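Local coordinates for Cgl0159-like domain-containing protein (Corynebacterium glutamicum, PDB 3FOK), which is of unknown function but belongs to a TIM-barrel family and forms a five-chain assembly, at residues 10-13 against 14-18; 253-256 against 257-260. All blocks are in the same frame, centred on the assembly; numbering follows the deposited sequence.

Both contacts are local, each made within a single helix, but the two helices belong to different parts of the chain; the centres are 39 Å apart and the nearest atoms about 24 Å. Interaction 1 is partly buried and lies in the N-terminal helix 8-20, packed against helix 92-100 and a second subunit. Its chemistry is mostly ionic, one glutamate gripping two arginines. Interaction 2, largely at the surface, lies in helix 252-261 on the outside of the barrel. There W258 is buried against strand 267-272, F255 packs on helix 284-295, a threonine methyl covers the indole, and a serine hydroxyl adds a bond to the backbone.

Interaction 1 of 2, residues 10-13 against 14-18; sequences SFEA and LRRMR
E12 holds R15 and R16 in a salt-bridge network within one helix, an i to i+3 and i to i+4 arrangement on the N-terminal helix 8-20, which lies peripheral to the (beta/alpha)8 TIM-type barrel. The two carboxylate oxygens are divided between the arginines. OE2 of E12 meets NH2 of R15 at 2.5 Å, a short bond approached nearly along the C-O direction, and the two side chains run roughly at right angles. OE1 of E12 is met by NH2 of R16 at 2.8 Å, from the anti side but out of the carboxylate plane, with the guanidinium plane turned 90° from the carboxylate; NE of R16 adds a weak bond to the same oxygen. E12 reaches both because CG stands anti to its backbone N (chi1 -178°) and the chain then bends at chi2. A water completes a small ring, donating to OE1 of E12 and accepting from NE of R15 at 3.2 Å. R15 folds back over the helix, so that the carbonyl oxygen of F11 lies over the centre of one guanidinium face, while NH1 of R15 bonds to Y70. With two cations around it, the carboxylate would probably be stabilised in its charged form.

On the buried side F11 and L14 lie alongside each other, CD2 of L14 coming to the edge of the phenyl ring, in its plane. The ring of Y70 meets F11 edge-to-face, and L14 rests on helix 92-100 and on T237 of the second subunit, whose G266 and R268 pack against R15 and R16. Backbone bonds run beneath: N of R15 donates to O of F11 at 3.0 Å, and N of L14 to O of S10 at 2.9 Å.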
loop_
_atom_site.group_PDB
_atom_site.type_symbol
_atom_site.label_atom_id
_atom_site.label_comp_id
_atom_site.label_asym_id
_atom_site.label_seq_id
_atom_site.Cartn_x
_atom_site.Cartn_y
_atom_site.Cartn_z
ATOM N N SER A 10 35.582 28.249 4.839
ATOM C CA SER A 10 34.192 28.031 5.210
ATOM C C SER A 10 33.752 26.638 4.776
ATOM O O SER A 10 32.950 25.997 5.454
ATOM C CB SER A 10 33.296 29.094 4.580
ATOM O OG SER A 10 33.412 30.315 5.283
ATOM N N PHE A 11 34.286 26.166 3.651
ATOM C CA PHE A 11 33.953 24.834 3.169
ATOM C C PHE A 11 34.547 23.774 4.082
ATOM O O PHE A 11 33.951 22.717 4.286
ATOM C CB PHE A 11 34.444 24.627 1.736
ATOM C CG PHE A 11 33.503 25.161 0.696
ATOM C CD1 PHE A 11 32.135 24.949 0.815
ATOM C CD2 PHE A 11 33.978 25.861 -0.406
ATOM C CE1 PHE A 11 31.249 25.423 -0.145
ATOM C CE2 PHE A 11 33.097 26.343 -1.379
ATOM C CZ PHE A 11 31.727 26.121 -1.245
ATOM N N GLU A 12 35.722 24.052 4.632
ATOM C CA GLU A 12 36.343 23.096 5.534
ATOM C C GLU A 12 35.457 22.974 6.769
ATOM O O GLU A 12 35.274 21.886 7.306
ATOM C CB GLU A 12 37.747 23.554 5.946
ATOM C CG GLU A 12 38.444 22.562 6.856
ATOM C CD GLU A 12 38.610 21.201 6.198
ATOM O OE1 GLU A 12 38.746 20.193 6.926
ATOM O OE2 GLU A 12 38.617 21.141 4.948
ATOM N N ALA A 13 34.901 24.098 7.205
ATOM C CA ALA A 13 34.027 24.123 8.370
ATOM C C ALA A 13 32.718 23.388 8.085
ATOM O O ALA A 13 32.217 22.657 8.941
ATOM C CB ALA A 13 33.743 25.565 8.776
ATOM N N LEU A 14 32.164 23.585 6.887
ATOM C CA LEU A 14 30.916 22.930 6.485
ATOM C C LEU A 14 31.085 21.418 6.476
ATOM O O LEU A 14 30.321 20.701 7.112
ATOM C CB LEU A 14 30.484 23.411 5.093
ATOM C CG LEU A 14 29.386 22.659 4.321
ATOM C CD1 LEU A 14 28.077 22.642 5.095
ATOM C CD2 LEU A 14 29.183 23.333 2.972
ATOM N N ARG A 15 32.085 20.938 5.743
ATOM C CA ARG A 15 32.355 19.505 5.676
ATOM C C ARG A 15 32.597 18.995 7.082
ATOM O O ARG A 15 32.033 17.988 7.511
ATOM C CB ARG A 15 33.612 19.212 4.852
ATOM C CG ARG A 15 33.473 19.326 3.352
ATOM C CD ARG A 15 34.687 18.691 2.682
ATOM N NE ARG A 15 35.930 19.387 2.999
ATOM C CZ ARG A 15 36.440 20.373 2.270
ATOM N NH1 ARG A 15 35.816 20.782 1.176
ATOM N NH2 ARG A 15 37.575 20.952 2.635
ATOM N N ARG A 16 33.460 19.711 7.788
ATOM C CA ARG A 16 33.830 19.362 9.145
ATOM C C ARG A 16 32.633 19.414 10.083
ATOM O O ARG A 16 32.599 18.721 11.093
ATOM C CB ARG A 16 34.929 20.305 9.624
ATOM C CG ARG A 16 35.587 19.893 10.911
ATOM C CD ARG A 16 36.846 20.707 11.158
ATOM N NE ARG A 16 37.889 20.432 10.171
ATOM C CZ ARG A 16 39.178 20.693 10.370
ATOM N NH1 ARG A 16 39.576 21.235 11.518
ATOM N NH2 ARG A 16 40.072 20.407 9.432
HETATM N N MSE A 17 31.638 20.225 9.744
HETATM C CA MSE A 17 30.458 20.329 10.591
HETATM C C MSE A 17 29.578 19.095 10.422
HETATM O O MSE A 17 29.233 18.433 11.401
HETATM C CB MSE A 17 29.647 21.580 10.254
HETATM C CG MSE A 17 28.549 21.856 11.266
HETATM SE SE MSE A 17 27.259 23.188 10.712
HETATM C CE MSE A 17 28.363 24.774 10.865
ATOM N N ARG A 18 29.222 18.794 9.176
ATOM C CA ARG A 18 28.388 17.639 8.865
ATOM C C ARG A 18 28.947 16.366 9.488
ATOM O O ARG A 18 28.198 15.489 9.927
ATOM C CB ARG A 18 28.294 17.445 7.352
ATOM C CG ARG A 18 27.378 18.418 6.628
ATOM C CD ARG A 18 27.471 18.201 5.121
ATOM N NE ARG A 18 26.244 18.583 4.433
ATOM C CZ ARG A 18 25.091 17.932 4.547
ATOM N NH1 ARG A 18 25.004 16.860 5.327
ATOM N NH2 ARG A 18 24.022 18.352 3.880
HETATM O O HOH W 1 38.004 18.183 5.149
#

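Interaction 2 of 2, residues 253-256 against 257-260; sequences ATFA and SWEH
F255 and W258, three residues apart, make the aromatic part of this contact. Their six-membered rings sit with centroids 5.3 Å apart and planes 74° apart, an oblique meeting in which CE1 of F255 comes to 3.8 Å from CZ3 of W258. T254 adds an apolar touch: its methyl CG2 lies over one face of the indole, toward the rim, 3.6 Å from CZ2 of W258. That methyl is anti to the backbone N, which directs it along the helix to the indole, while OG1 bonds weakly to the carbonyl of G247.

These residues belong to helix 252-261, which links the parallel strands 240-243 and 267-272 in a beta-alpha-beta crossover of the TIM-barrel type fold. W258 is buried against L270 and V272 of the second strand, whereas F255 turns to T290 and L294 of helix 284-295.

Polar bonding centres on the carbonyl oxygen of T254. It accepts from N of W258 at 3.2 Å, in the carbonyl plane, and, by contrast, from OG of S257 at 2.6 Å, tilted 20° out of that plane. The serine hydroxyl sits between its own N and carbonyl carbon (chi1 60°), bending back to the preceding turn. N of E259 donates to O of F255 at 3.0 Å.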
loop_
_atom_site.group_PDB
_atom_site.type_symbol
_atom_site.label_atom_id
_atom_site.label_comp_id
_atom_site.label_asym_id
_atom_site.label_seq_id
_atom_site.Cartn_x
_atom_site.Cartn_y
_atom_site.Cartn_z
ATOM N N ALA A 253 16.527 37.836 -25.858
ATOM C CA ALA A 253 15.158 37.495 -26.222
ATOM C C ALA A 253 14.466 36.833 -25.035
ATOM O O ALA A 253 13.283 37.075 -24.781
ATOM C CB ALA A 253 15.154 36.556 -27.422
ATOM N N THR A 254 15.212 36.002 -24.311
ATOM C CA THR A 254 14.677 35.305 -23.147
ATOM C C THR A 254 14.218 36.301 -22.085
ATOM O O THR A 254 13.087 36.228 -21.603
ATOM C CB THR A 254 15.732 34.359 -22.526
ATOM O OG1 THR A 254 16.110 33.366 -23.488
ATOM C CG2 THR A 254 15.174 33.672 -21.293
ATOM N N PHE A 255 15.100 37.230 -21.722
ATOM C CA PHE A 255 14.774 38.239 -20.720
ATOM C C PHE A 255 13.568 39.075 -21.141
ATOM O O PHE A 255 12.759 39.482 -20.305
ATOM C CB PHE A 255 15.976 39.158 -20.480
ATOM C CG PHE A 255 17.037 38.556 -19.605
ATOM C CD1 PHE A 255 16.772 38.263 -18.272
ATOM C CD2 PHE A 255 18.303 38.282 -20.112
ATOM C CE1 PHE A 255 17.753 37.704 -17.453
ATOM C CE2 PHE A 255 19.293 37.723 -19.302
ATOM C CZ PHE A 255 19.017 37.435 -17.970
ATOM N N ALA A 256 13.447 39.324 -22.441
ATOM C CA ALA A 256 12.343 40.115 -22.968
ATOM C C ALA A 256 11.002 39.411 -22.784
ATOM O O ALA A 256 10.006 40.048 -22.446
ATOM C CB ALA A 256 12.577 40.419 -24.446
ATOM N N SER A 257 10.975 38.101 -23.012
ATOM C CA SER A 257 9.739 37.344 -22.860
ATOM C C SER A 257 9.294 37.337 -21.399
ATOM O O SER A 257 8.098 37.378 -21.109
ATOM C CB SER A 257 9.924 35.911 -23.361
ATOM O OG SER A 257 10.933 35.239 -22.631
ATOM N N TRP A 258 10.259 37.284 -20.484
ATOM C CA TRP A 258 9.954 37.293 -19.058
ATOM C C TRP A 258 9.361 38.647 -18.695
ATOM O O TRP A 258 8.342 38.730 -18.009
ATOM C CB TRP A 258 11.224 37.074 -18.228
ATOM C CG TRP A 258 11.875 35.737 -18.404
ATOM C CD1 TRP A 258 11.431 34.699 -19.169
ATOM C CD2 TRP A 258 13.093 35.295 -17.792
ATOM N NE1 TRP A 258 12.297 33.636 -19.072
ATOM C CE2 TRP A 258 13.325 33.975 -18.233
ATOM C CE3 TRP A 258 14.008 35.885 -16.911
ATOM C CZ2 TRP A 258 14.437 33.234 -17.824
ATOM C CZ3 TRP A 258 15.118 35.144 -16.504
ATOM C CH2 TRP A 258 15.320 33.833 -16.961
ATOM N N GLU A 259 10.017 39.704 -19.161
ATOM C CA GLU A 259 9.579 41.064 -18.895
ATOM C C GLU A 259 8.121 41.263 -19.298
ATOM O O GLU A 259 7.353 41.896 -18.574
ATOM C CB GLU A 259 10.480 42.053 -19.642
ATOM C CG GLU A 259 10.165 43.516 -19.384
ATOM C CD GLU A 259 11.206 44.447 -19.982
ATOM O OE1 GLU A 259 11.506 44.314 -21.189
ATOM O OE2 GLU A 259 11.723 45.316 -19.245
ATOM N N HIS A 260 7.735 40.719 -20.449
ATOM C CA HIS A 260 6.356 40.845 -20.907
ATOM C C HIS A 260 5.397 40.053 -20.028
ATOM O O HIS A 260 4.408 40.589 -19.532
ATOM C CB HIS A 260 6.199 40.354 -22.346
ATOM C CG HIS A 260 4.770 40.170 -22.755
ATOM N ND1 HIS A 260 3.885 41.223 -22.854
ATOM C CD2 HIS A 260 4.054 39.052 -23.013
ATOM C CE1 HIS A 260 2.684 40.759 -23.152
ATOM N NE2 HIS A 260 2.759 39.445 -23.253
#